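Local atomic coordinates of vinylacetyl-CoA Delta-isomerase (Nitrosopumilus maritimus SCM1, PDB entry 6VJR), a protein that probably dehydrates 4-hydroxybutyryl-CoA and isomerises vinylacetyl-CoA, using a bound FAD and a [4Fe-4S] cluster. Residues Ile9-Gly14 / Asn192-Ile197; Glu44-Ala49 / Gln138-Ile143; Leu17-Tyr20 / Leu25-Glu28. One frame throughout, in Å; residues are numbered along the deposited sequence. Where two conformers were deposited one is given.

Interaction 1: residues Ile9-Gly14 / Asn192-Ile197; sequences IESLRG and NSHWII
Ser11 and His194 make the one hydrogen bond between 9-14 and 192-197: His194 NE2 gives its proton to Ser11 OG over 2.9 Å. The oxygen sits at the edge of the imidazole, only 3° out of its plane, where an N-H points. Serine suits the place because its small hydroxyl can serve twice. With chi1 at 81°, OG lies between the backbone N and the carbonyl carbon, from where it also bonds to Tyr8 O, one turn back in the helix. The other ring nitrogen, His194 ND1, bonds to Val142 N, so both nitrogens are engaged and the rotation of the ring is fixed, consistent with a neutral imidazole.

The tighter part is formed by Leu12 and Asn192, both buried. Leu12 CD2 comes to 3.8 Å from Asn192 O, a carbonyl that is satisfied by Tyr8 OH, and the leucine side chain also touches Ile39 and Val30. The Asn192 side chain lies about 11 Å from the FAD and from the iron-sulfur cluster. Ser11 and His194, by contrast, are partly exposed and form the looser side, where a single directed bond does the work of packing.

Here the end of the N-terminal helix 5-11 packs against the lead-in to strand 195-198 of the four-stranded sheet, a helix-to-sheet contact within the N-terminal region of the 4-hydroxyphenylacetate 3-hydroxylase family.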
ATOM      1  N   ILE A   9       9.077   0.688 -43.309  1.00 18.03           N
ATOM      2  CA  ILE A   9       9.741  -0.612 -43.286  1.00 19.20           C
ATOM      3  C   ILE A   9      10.746  -0.733 -44.439  1.00 18.44           C
ATOM      4  O   ILE A   9      11.879  -1.141 -44.239  1.00 18.95           O
ATOM      5  CB  ILE A   9       8.704  -1.730 -43.254  1.00 19.02           C
ATOM      6  CG1 ILE A   9       7.951  -1.663 -41.932  1.00 21.90           C
ATOM      7  CG2 ILE A   9       9.308  -3.111 -43.503  1.00 20.90           C
ATOM      8  CD1 ILE A   9       6.741  -2.570 -41.873  1.00 21.73           C
ATOM      9  N   GLU A  10      10.373  -0.262 -45.635  1.00 19.43           N
ATOM     10  CA  GLU A  10      11.277  -0.298 -46.761  1.00 21.16           C
ATOM     11  C   GLU A  10      12.516   0.571 -46.532  1.00 18.90           C
ATOM     12  O   GLU A  10      13.592   0.165 -46.936  1.00 20.37           O
ATOM     13  CB  GLU A  10      10.499   0.171 -47.987  1.00 22.76           C
ATOM     14  CG  GLU A  10      11.301   0.077 -49.277  1.00 31.36           C
ATOM     15  CD  GLU A  10      11.848  -1.296 -49.629  1.00 36.94           C
ATOM     16  OE1 GLU A  10      11.184  -2.338 -49.363  1.00 41.15           O
ATOM     17  OE2 GLU A  10      12.978  -1.302 -50.184  1.00 47.45           O
ATOM     18  N   SER A  11      12.379   1.721 -45.851  1.00 18.15           N
ATOM     19  CA  SER A  11      13.493   2.625 -45.570  1.00 18.75           C
ATOM     20  C   SER A  11      14.546   1.985 -44.641  1.00 18.00           C
ATOM     21  O   SER A  11      15.688   2.461 -44.593  1.00 18.94           O
ATOM     22  CB  SER A  11      12.995   3.922 -44.914  1.00 19.36           C
ATOM     23  OG  SER A  11      12.782   3.732 -43.499  1.00 19.35           O
ATOM     24  N   LEU A  12      14.189   0.885 -43.948  1.00 18.37           N
ATOM     25  CA  LEU A  12      15.101   0.202 -43.015  1.00 18.30           C
ATOM     26  C   LEU A  12      15.912  -0.902 -43.688  1.00 19.83           C
ATOM     27  O   LEU A  12      16.762  -1.524 -43.037  1.00 21.29           O
ATOM     28  CB  LEU A  12      14.328  -0.428 -41.856  1.00 17.93           C
ATOM     29  CG  LEU A  12      13.599   0.535 -40.922  1.00 19.21           C
ATOM     30  CD1 LEU A  12      12.902  -0.238 -39.818  1.00 19.26           C
ATOM     31  CD2 LEU A  12      14.571   1.565 -40.373  1.00 19.99           C
ATOM     32  N   ARG A  13      15.564  -1.221 -44.939  1.00 20.67           N
ATOM     33  CA  ARG A  13      16.185  -2.322 -45.672  1.00 20.28           C
ATOM     34  C   ARG A  13      17.488  -1.875 -46.327  1.00 20.27           C
ATOM     35  O   ARG A  13      17.614  -0.772 -46.851  1.00 22.83           O
ATOM     36  CB  ARG A  13      15.288  -2.902 -46.760  1.00 21.72           C
ATOM     37  CG  ARG A  13      14.079  -3.631 -46.205  1.00 23.41           C
ATOM     38  CD  ARG A  13      13.307  -4.295 -47.324  1.00 27.26           C
ATOM     39  NE  ARG A  13      12.124  -5.010 -46.845  1.00 31.19           N
ATOM     40  CZ  ARG A  13      12.161  -6.210 -46.286  1.00 34.48           C
ATOM     41  NH1 ARG A  13      13.300  -6.872 -46.173  1.00 33.54           N
ATOM     42  NH2 ARG A  13      11.031  -6.767 -45.890  1.00 39.92           N
ATOM     43  N   GLY A  14      18.467  -2.777 -46.305  1.00 22.06           N
ATOM     44  CA  GLY A  14      19.666  -2.574 -47.083  1.00 23.61           C
ATOM     45  C   GLY A  14      20.648  -1.594 -46.455  1.00 21.59           C
ATOM     46  O   GLY A  14      21.513  -1.125 -47.212  1.00 25.31           O
ATOM     47  N   ASN A 192      16.020   0.810 -35.300  1.00 13.66           N
ATOM     48  CA  ASN A 192      14.834   1.132 -36.069  1.00 15.00           C
ATOM     49  C   ASN A 192      14.758   2.619 -36.414  1.00 14.13           C
ATOM     50  O   ASN A 192      13.770   3.037 -36.964  1.00 16.38           O
ATOM     51  CB  ASN A 192      13.579   0.700 -35.306  1.00 15.89           C
ATOM     52  CG  ASN A 192      13.560  -0.786 -35.037  1.00 15.83           C
ATOM     53  OD1 ASN A 192      14.296  -1.553 -35.662  1.00 15.72           O
ATOM     54  ND2 ASN A 192      12.701  -1.214 -34.128  1.00 16.82           N
ATOM     55  N   SER A 193      15.788   3.392 -36.066  0.59 13.36           N
ATOM     56  CA  SER A 193      15.804   4.831 -36.228  0.59 14.43           C
ATOM     57  C   SER A 193      16.634   5.225 -37.460  0.59 14.74           C
ATOM     58  O   SER A 193      17.521   4.480 -37.891  0.59 13.17           O
ATOM     59  CB  SER A 193      16.389   5.503 -34.993  0.59 13.84           C
ATOM     60  OG  SER A 193      15.667   5.259 -33.783  0.59 13.57           O
ATOM     61  N   HIS A 194      16.390   6.441 -37.960  1.00 14.97           N
ATOM     62  CA  HIS A 194      17.152   7.057 -39.039  1.00 15.30           C
ATOM     63  C   HIS A 194      18.312   7.913 -38.508  1.00 15.43           C
ATOM     64  O   HIS A 194      19.398   7.939 -39.102  1.00 15.98           O
ATOM     65  CB  HIS A 194      16.227   7.852 -39.964  1.00 16.02           C
ATOM     66  CG  HIS A 194      15.134   7.050 -40.568  1.00 16.40           C
ATOM     67  ND1 HIS A 194      13.835   7.156 -40.129  1.00 17.93           N
ATOM     68  CD2 HIS A 194      15.131   6.068 -41.481  1.00 18.79           C
ATOM     69  CE1 HIS A 194      13.067   6.332 -40.845  1.00 18.45           C
ATOM     70  NE2 HIS A 194      13.844   5.636 -41.656  1.00 16.89           N
ATOM     71  N   TRP A 195      18.043   8.681 -37.453  1.00 15.58           N
ATOM     72  CA  TRP A 195      19.016   9.512 -36.769  1.00 16.68           C
ATOM     73  C   TRP A 195      18.930   9.241 -35.276  1.00 16.26           C
ATOM     74  O   TRP A 195      17.849   8.935 -34.786  1.00 16.50           O
ATOM     75  CB  TRP A 195      18.771  10.997 -37.002  1.00 17.70           C
ATOM     76  CG  TRP A 195      19.001  11.409 -38.427  1.00 18.37           C
ATOM     77  CD1 TRP A 195      18.161  11.304 -39.489  1.00 20.80           C
ATOM     78  CD2 TRP A 195      20.216  11.979 -38.926  1.00 19.38           C
ATOM     79  NE1 TRP A 195      18.766  11.784 -40.623  1.00 22.65           N
ATOM     80  CE2 TRP A 195      20.029  12.203 -40.304  1.00 20.55           C
ATOM     81  CE3 TRP A 195      21.418  12.364 -38.330  1.00 19.77           C
ATOM     82  CZ2 TRP A 195      21.023  12.754 -41.096  1.00 21.04           C
ATOM     83  CZ3 TRP A 195      22.407  12.890 -39.118  1.00 20.69           C
ATOM     84  CH2 TRP A 195      22.202  13.092 -40.479  1.00 19.83           C
ATOM     85  N   ILE A 196      20.048   9.443 -34.587  1.00 16.08           N
ATOM     86  CA  ILE A 196      20.148   9.306 -33.139  1.00 15.90           C
ATOM     87  C   ILE A 196      20.817  10.572 -32.601  1.00 15.99           C
ATOM     88  O   ILE A 196      21.846  11.015 -33.153  1.00 16.77           O
ATOM     89  CB  ILE A 196      20.960   8.059 -32.804  1.00 17.78           C
ATOM     90  CG1 ILE A 196      20.211   6.794 -33.298  1.00 21.20           C
ATOM     91  CG2 ILE A 196      21.226   8.007 -31.310  1.00 18.75           C
ATOM     92  CD1 ILE A 196      21.064   5.563 -33.432  1.00 23.86           C
ATOM     93  N   ILE A 197      20.183  11.203 -31.594  1.00 16.21           N
ATOM     94  CA  ILE A 197      20.744  12.380 -30.952  1.00 15.99           C
ATOM     95  C   ILE A 197      21.415  11.971 -29.642  1.00 15.50           C
ATOM     96  O   ILE A 197      20.760  11.510 -28.711  1.00 17.06           O
ATOM     97  CB  ILE A 197      19.673  13.457 -30.701  1.00 16.79           C
ATOM     98  CG1 ILE A 197      18.926  13.857 -31.989  1.00 18.56           C
ATOM     99  CG2 ILE A 197      20.353  14.677 -30.096  1.00 19.09           C
ATOM    100  CD1 ILE A 197      17.790  14.815 -31.788  1.00 20.48           C
TER

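Interaction 2: residues Glu44-Ala49 / Gln138-Ile143; sequences ETYDLA and QENLVI
Tyr46 and Asn140 bring the two backbones no nearer than 9.0 Å between their CA atoms, with Asn140 leaving the end of helix 125-139 at a positive phi of 65°, a left-handed conformation that asparagine tolerates better than most residues. The gap is bridged by the long tyrosine, which points from helix 36-51 toward the turn. Its hydroxyl, Tyr46 OH, donates to Asn140 O at 2.7 Å; the oxygen lies in the plane of the ring, at its edge, whereas the donor is tilted off the plane of the carbonyl group. The asparagine amide slides past the ring, the two planes 59° apart, with Asn140 ND2 3.5 Å from Tyr46 CE2. Its CG is turned away from the backbone N and lies beside the carbonyl carbon (chi1 -160°), which keeps amide and carbonyl on the same flank of the phenol; ND2 itself bonds to Ile2 O. Val142 closes the other flank, Val142 CG2 lying 3.3 Å from Tyr46 OH and 3.7 Å from Tyr46 CE1. A phenylalanine here would keep the ring but would probably leave the Asn140 carbonyl without its donor and the end of the turn less firmly held. Beyond the two segments, Arg100 makes a cation-pi contact with the ring and Tyr8 meets it at a shallow angle. Helix 36-51 is thereby joined to the turn that leads from helix 125-139 into strand 143-146.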
ATOM      1  N   GLU A  44       3.370   1.420 -37.046  1.00 16.06           N
ATOM      2  CA  GLU A  44       2.036   1.841 -36.623  1.00 16.74           C
ATOM      3  C   GLU A  44       1.970   3.337 -36.275  1.00 15.67           C
ATOM      4  O   GLU A  44       0.908   3.955 -36.400  1.00 16.58           O
ATOM      5  CB  GLU A  44       1.495   0.949 -35.500  1.00 17.97           C
ATOM      6  CG  GLU A  44       0.266   1.534 -34.819  1.00 19.70           C
ATOM      7  CD  GLU A  44      -1.024   1.666 -35.622  1.00 22.04           C
ATOM      8  OE1 GLU A  44      -1.103   1.228 -36.791  1.00 23.86           O
ATOM      9  OE2 GLU A  44      -1.975   2.287 -35.046  1.00 23.14           O
ATOM     10  N   THR A  45       3.096   3.958 -35.909  1.00 15.55           N
ATOM     11  CA  THR A  45       3.105   5.390 -35.656  1.00 15.04           C
ATOM     12  C   THR A  45       2.895   6.163 -36.962  1.00 16.97           C
ATOM     13  O   THR A  45       2.371   7.263 -36.913  1.00 20.55           O
ATOM     14  CB  THR A  45       4.399   5.858 -35.002  1.00 16.18           C
ATOM     15  OG1 THR A  45       5.562   5.842 -35.826  1.00 15.93           O
ATOM     16  CG2 THR A  45       4.694   5.114 -33.712  1.00 16.95           C
ATOM     17  N   TYR A  46       3.342   5.608 -38.088  1.00 15.63           N
ATOM     18  CA  TYR A  46       3.074   6.212 -39.382  1.00 16.04           C
ATOM     19  C   TYR A  46       1.639   5.937 -39.790  1.00 16.49           C
ATOM     20  O   TYR A  46       0.990   6.819 -40.319  1.00 18.89           O
ATOM     21  CB  TYR A  46       4.082   5.717 -40.420  1.00 16.75           C
ATOM     22  CG  TYR A  46       5.528   6.178 -40.279  1.00 17.48           C
ATOM     23  CD1 TYR A  46       6.472   5.498 -39.528  1.00 17.03           C
ATOM     24  CD2 TYR A  46       5.942   7.322 -40.930  1.00 17.94           C
ATOM     25  CE1 TYR A  46       7.789   5.940 -39.447  1.00 16.80           C
ATOM     26  CE2 TYR A  46       7.249   7.749 -40.905  1.00 18.93           C
ATOM     27  CZ  TYR A  46       8.186   7.067 -40.146  1.00 17.93           C
ATOM     28  OH  TYR A  46       9.468   7.528 -40.150  1.00 19.72           O
ATOM     29  N   ASP A  47       1.190   4.694 -39.639  1.00 17.84           N
ATOM     30  CA  ASP A  47      -0.158   4.321 -40.057  1.00 20.03           C
ATOM     31  C   ASP A  47      -1.222   5.115 -39.292  1.00 19.27           C
ATOM     32  O   ASP A  47      -2.238   5.504 -39.835  1.00 18.91           O
ATOM     33  CB  ASP A  47      -0.323   2.807 -40.031  1.00 20.22           C
ATOM     34  CG  ASP A  47       0.513   2.046 -41.066  1.00 21.55           C
ATOM     35  OD1 ASP A  47       0.834   2.630 -42.165  1.00 23.22           O
ATOM     36  OD2 ASP A  47       0.796   0.845 -40.806  1.00 25.44           O
ATOM     37  N   LEU A  48      -1.026   5.319 -37.989  1.00 17.98           N
ATOM     38  CA  LEU A  48      -1.985   6.089 -37.217  1.00 17.40           C
ATOM     39  C   LEU A  48      -2.114   7.519 -37.750  1.00 18.36           C
ATOM     40  O   LEU A  48      -3.218   8.043 -37.821  1.00 19.59           O
ATOM     41  CB  LEU A  48      -1.622   6.060 -35.741  1.00 17.27           C
ATOM     42  CG  LEU A  48      -2.523   6.901 -34.838  1.00 17.96           C
ATOM     43  CD1 LEU A  48      -3.895   6.254 -34.893  1.00 18.47           C
ATOM     44  CD2 LEU A  48      -2.033   7.031 -33.418  1.00 18.75           C
ATOM     45  N   ALA A  49      -0.999   8.130 -38.161  1.00 19.12           N
ATOM     46  CA  ALA A  49      -1.048   9.476 -38.721  1.00 20.10           C
ATOM     47  C   ALA A  49      -1.873   9.532 -40.011  1.00 23.21           C
ATOM     48  O   ALA A  49      -2.446  10.575 -40.295  1.00 25.50           O
ATOM     49  CB  ALA A  49       0.360   9.998 -38.902  1.00 21.48           C
ATOM     50  N   GLN A 138      10.637  17.283 -42.980  1.00 20.74           N
ATOM     51  CA  GLN A 138      10.421  17.120 -44.407  1.00 22.25           C
ATOM     52  C   GLN A 138      10.458  15.649 -44.814  1.00 21.41           C
ATOM     53  O   GLN A 138       9.632  15.217 -45.616  1.00 24.74           O
ATOM     54  CB  GLN A 138      11.498  17.846 -45.208  1.00 25.55           C
ATOM     55  CG  GLN A 138      11.499  19.353 -45.037  1.00 29.94           C
ATOM     56  CD  GLN A 138      12.577  20.028 -45.862  1.00 36.80           C
ATOM     57  OE1 GLN A 138      13.772  19.697 -45.806  1.00 43.27           O
ATOM     58  NE2 GLN A 138      12.148  20.954 -46.690  1.00 41.33           N
ATOM     59  N   GLU A 139      11.414  14.899 -44.268  1.00 20.93           N
ATOM     60  CA  GLU A 139      11.659  13.521 -44.663  1.00 20.70           C
ATOM     61  C   GLU A 139      10.808  12.526 -43.858  1.00 20.24           C
ATOM     62  O   GLU A 139      10.622  11.405 -44.313  1.00 20.92           O
ATOM     63  CB  GLU A 139      13.153  13.224 -44.567  1.00 22.17           C
ATOM     64  CG  GLU A 139      13.985  14.120 -45.474  1.00 23.96           C
ATOM     65  CD  GLU A 139      15.478  13.844 -45.540  1.00 29.90           C
ATOM     66  OE1 GLU A 139      16.238  14.699 -46.084  1.00 36.54           O
ATOM     67  OE2 GLU A 139      15.895  12.780 -45.039  1.00 32.70           O
ATOM     68  N   ASN A 140      10.240  12.953 -42.727  1.00 19.30           N
ATOM     69  CA  ASN A 140       9.351  12.149 -41.883  1.00 18.69           C
ATOM     70  C   ASN A 140      10.081  10.959 -41.266  1.00 19.06           C
ATOM     71  O   ASN A 140       9.672   9.819 -41.473  1.00 19.59           O
ATOM     72  CB  ASN A 140       8.071  11.739 -42.599  1.00 19.85           C
ATOM     73  CG  ASN A 140       6.980  11.344 -41.637  1.00 22.54           C
ATOM     74  OD1 ASN A 140       7.092  11.533 -40.418  1.00 29.45           O
ATOM     75  ND2 ASN A 140       5.923  10.766 -42.150  1.00 22.54           N
ATOM     76  N   LEU A 141      11.159  11.248 -40.514  1.00 18.30           N
ATOM     77  CA  LEU A 141      12.106  10.251 -40.017  1.00 17.06           C
ATOM     78  C   LEU A 141      11.837   9.881 -38.556  1.00 16.82           C
ATOM     79  O   LEU A 141      11.115  10.571 -37.836  1.00 18.77           O
ATOM     80  CB  LEU A 141      13.537  10.781 -40.192  1.00 16.64           C
ATOM     81  CG  LEU A 141      13.873  11.180 -41.633  1.00 17.72           C
ATOM     82  CD1 LEU A 141      15.333  11.602 -41.771  1.00 19.35           C
ATOM     83  CD2 LEU A 141      13.535  10.065 -42.614  1.00 18.48           C
ATOM     84  N   VAL A 142      12.454   8.782 -38.143  1.00 16.76           N
ATOM     85  CA  VAL A 142      12.434   8.288 -36.764  1.00 16.26           C
ATOM     86  C   VAL A 142      13.746   8.693 -36.097  1.00 16.17           C
ATOM     87  O   VAL A 142      14.839   8.417 -36.627  1.00 16.21           O
ATOM     88  CB  VAL A 142      12.235   6.759 -36.761  1.00 16.45           C
ATOM     89  CG1 VAL A 142      12.382   6.163 -35.363  1.00 17.53           C
ATOM     90  CG2 VAL A 142      10.892   6.367 -37.390  1.00 18.84           C
ATOM     91  N   ILE A 143      13.606   9.342 -34.925  1.00 17.65           N
ATOM     92  CA  ILE A 143      14.732   9.916 -34.205  1.00 17.64           C
ATOM     93  C   ILE A 143      14.849   9.219 -32.849  1.00 18.54           C
ATOM     94  O   ILE A 143      13.899   9.216 -32.081  1.00 19.47           O
ATOM     95  CB  ILE A 143      14.519  11.417 -33.981  1.00 18.42           C
ATOM     96  CG1 ILE A 143      14.064  12.177 -35.251  1.00 20.03           C
ATOM     97  CG2 ILE A 143      15.767  12.033 -33.332  1.00 18.70           C
ATOM     98  CD1 ILE A 143      15.001  12.079 -36.426  1.00 22.05           C
TER

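Interaction 3: residues Leu17-Tyr20 / Leu25-Glu28; sequences LKVY and LVKE
Tyr20 and Leu25 face each other as an antiparallel, non-hydrogen-bonded pair in a short beta hairpin of strands 19-21 and 24-25, in which 19-21 also runs parallel to strand 224-228 of the mixed sheet. Backbone bonding is sparse: Val26 N donates to Val19 O over 2.9 Å, nearly straight at 162°. Val19 O also receives a CA-H...O contact from Leu25 CA at 3.3 Å, a common supplement between antiparallel strands.

Apolar contacts fall on two sides. On one, Leu25 lays its CD2 methyl over a face of the Tyr20 ring, a CH-pi contact 3.9 Å from the centroid and 28° off the normal. The leucine places CG beside its backbone N (chi1 -78°), and the two side chains run side by side in the same direction. Leucine suits this place because its branch offers a methyl to the flat ring, while Lys18 CG touches Leu25 CD2 at 3.8 Å. On the other side, Val19 CG1 meets Val26 CG2, both valines being beta-branched residues at home in extended chain. Tyr20 also packs on His399 and Asp396 of a second subunit.

Water completes the bonding where the strands part: one molecule accepts from Val19 N at 3.0 Å and donates to Leu17 O and to Val26 O, each at 2.8 Å.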
ATOM      1  N   LEU A  17      23.816  -1.669 -41.019  1.00 21.89           N
ATOM      2  CA  LEU A  17      24.240  -1.367 -39.645  1.00 19.86           C
ATOM      3  C   LEU A  17      24.998  -2.574 -39.116  1.00 18.94           C
ATOM      4  O   LEU A  17      24.654  -3.679 -39.495  1.00 18.71           O
ATOM      5  CB  LEU A  17      22.988  -1.111 -38.786  1.00 19.30           C
ATOM      6  CG  LEU A  17      22.449   0.328 -38.718  1.00 21.87           C
ATOM      7  CD1 LEU A  17      22.153   0.943 -40.044  1.00 23.95           C
ATOM      8  CD2 LEU A  17      21.237   0.448 -37.795  1.00 19.77           C
ATOM      9  N   LYS A  18      25.993  -2.342 -38.254  1.00 16.85           N
ATOM     10  CA  LYS A  18      26.705  -3.403 -37.576  1.00 16.33           C
ATOM     11  C   LYS A  18      25.935  -3.742 -36.297  1.00 15.04           C
ATOM     12  O   LYS A  18      25.975  -2.976 -35.340  1.00 15.74           O
ATOM     13  CB  LYS A  18      28.145  -2.979 -37.272  1.00 16.59           C
ATOM     14  CG  LYS A  18      28.937  -4.112 -36.708  1.00 19.85           C
ATOM     15  CD  LYS A  18      30.357  -3.764 -36.282  1.00 25.53           C
ATOM     16  CE  LYS A  18      31.246  -3.385 -37.377  1.00 26.65           C
ATOM     17  NZ  LYS A  18      32.564  -2.994 -36.885  1.00 28.74           N
ATOM     18  N   VAL A  19      25.227  -4.879 -36.308  1.00 15.00           N
ATOM     19  CA  VAL A  19      24.359  -5.278 -35.204  1.00 15.14           C
ATOM     20  C   VAL A  19      24.717  -6.683 -34.749  1.00 14.35           C
ATOM     21  O   VAL A  19      24.619  -7.627 -35.527  1.00 14.62           O
ATOM     22  CB  VAL A  19      22.867  -5.227 -35.577  1.00 16.04           C
ATOM     23  CG1 VAL A  19      21.973  -5.705 -34.447  1.00 16.64           C
ATOM     24  CG2 VAL A  19      22.450  -3.862 -36.064  1.00 15.00           C
ATOM     25  N   TYR A  20      25.085  -6.809 -33.480  1.00 14.28           N
ATOM     26  CA  TYR A  20      25.347  -8.123 -32.905  1.00 14.36           C
ATOM     27  C   TYR A  20      24.146  -8.586 -32.089  1.00 13.44           C
ATOM     28  O   TYR A  20      23.689  -7.846 -31.227  1.00 14.26           O
ATOM     29  CB  TYR A  20      26.589  -8.096 -32.019  1.00 14.62           C
ATOM     30  CG  TYR A  20      27.857  -7.971 -32.838  1.00 15.81           C
ATOM     31  CD1 TYR A  20      28.314  -9.019 -33.622  1.00 17.29           C
ATOM     32  CD2 TYR A  20      28.574  -6.800 -32.847  1.00 17.41           C
ATOM     33  CE1 TYR A  20      29.451  -8.906 -34.398  1.00 17.77           C
ATOM     34  CE2 TYR A  20      29.733  -6.697 -33.584  1.00 19.18           C
ATOM     35  CZ  TYR A  20      30.176  -7.745 -34.374  1.00 18.87           C
ATOM     36  OH  TYR A  20      31.279  -7.648 -35.194  1.00 20.88           O
ATOM     37  N   LEU A  25      26.347 -11.321 -36.551  1.00 16.35           N
ATOM     38  CA  LEU A  25      25.932 -10.113 -37.227  1.00 17.15           C
ATOM     39  C   LEU A  25      24.556 -10.303 -37.861  1.00 17.81           C
ATOM     40  O   LEU A  25      24.292 -11.291 -38.534  1.00 21.89           O
ATOM     41  CB  LEU A  25      26.933  -9.813 -38.315  1.00 19.30           C
ATOM     42  CG  LEU A  25      28.259  -9.191 -37.885  1.00 22.66           C
ATOM     43  CD1 LEU A  25      29.262  -9.234 -39.042  1.00 24.48           C
ATOM     44  CD2 LEU A  25      28.115  -7.787 -37.385  1.00 24.50           C
ATOM     45  N   VAL A  26      23.667  -9.361 -37.607  1.00 16.77           N
ATOM     46  CA  VAL A  26      22.357  -9.391 -38.192  1.00 17.22           C
ATOM     47  C   VAL A  26      22.453  -8.654 -39.527  1.00 18.30           C
ATOM     48  O   VAL A  26      22.618  -7.447 -39.564  1.00 20.38           O
ATOM     49  CB  VAL A  26      21.306  -8.748 -37.284  1.00 18.78           C
ATOM     50  CG1 VAL A  26      19.934  -8.808 -37.906  1.00 19.34           C
ATOM     51  CG2 VAL A  26      21.275  -9.384 -35.893  1.00 20.21           C
ATOM     52  N   LYS A  27      22.238  -9.365 -40.628  1.00 21.66           N
ATOM     53  CA  LYS A  27      22.414  -8.764 -41.939  1.00 24.39           C
ATOM     54  C   LYS A  27      21.236  -7.863 -42.300  1.00 23.78           C
ATOM     55  O   LYS A  27      21.424  -6.789 -42.895  1.00 25.59           O
ATOM     56  CB  LYS A  27      22.694  -9.913 -42.921  1.00 28.03           C
ATOM     57  CG  LYS A  27      24.004 -10.674 -42.656  1.00 34.08           C
ATOM     58  CD  LYS A  27      25.233  -9.789 -42.434  1.00 38.98           C
ATOM     59  CE  LYS A  27      26.516 -10.528 -42.140  1.00 43.01           C
ATOM     60  NZ  LYS A  27      26.826 -11.508 -43.180  1.00 47.07           N
ATOM     61  N   GLU A  28      20.023  -8.318 -41.991  1.00 22.20           N
ATOM     62  CA  GLU A  28      18.852  -7.539 -42.325  1.00 21.39           C
ATOM     63  C   GLU A  28      17.895  -7.574 -41.140  1.00 19.43           C
ATOM     64  O   GLU A  28      17.038  -8.474 -41.037  1.00 19.22           O
ATOM     65  CB  GLU A  28      18.192  -8.089 -43.582  1.00 24.08           C
ATOM     66  CG  GLU A  28      16.981  -7.266 -44.000  1.00 28.70           C
ATOM     67  CD  GLU A  28      17.295  -5.777 -44.078  1.00 31.35           C
ATOM     68  OE1 GLU A  28      17.961  -5.414 -45.100  1.00 27.76           O
ATOM     69  OE2 GLU A  28      16.935  -5.023 -43.105  1.00 32.46           O
TER
HETATM   70  O   HOH W   1      25.104  -6.409 -38.874  1.00 20.69           O
HETATM   71  O   HOH W   2      22.331  -4.742 -40.326  1.00 32.87           O

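Interaction 2 is the buried one, interaction 1 only partly so, and interaction 3 lies farthest out, with exposed residues and a neighbouring subunit beside it. The chemistry follows: a tyrosine and a histidine spend single side-chain hydrogen bonds in interactions 2 and 1, whereas interaction 3 relies on backbone, methyl groups and water. Interactions 1 and 2 share a seam, since His194 N probably bonds to Val142 O (2.8 Å) where strands 195-198 and 143-146 begin to run together. Interaction 1 also meets interaction 3, probably through Gly14 N and Glu28 OE1 at 2.9 Å. Interactions 2 and 3 do not touch.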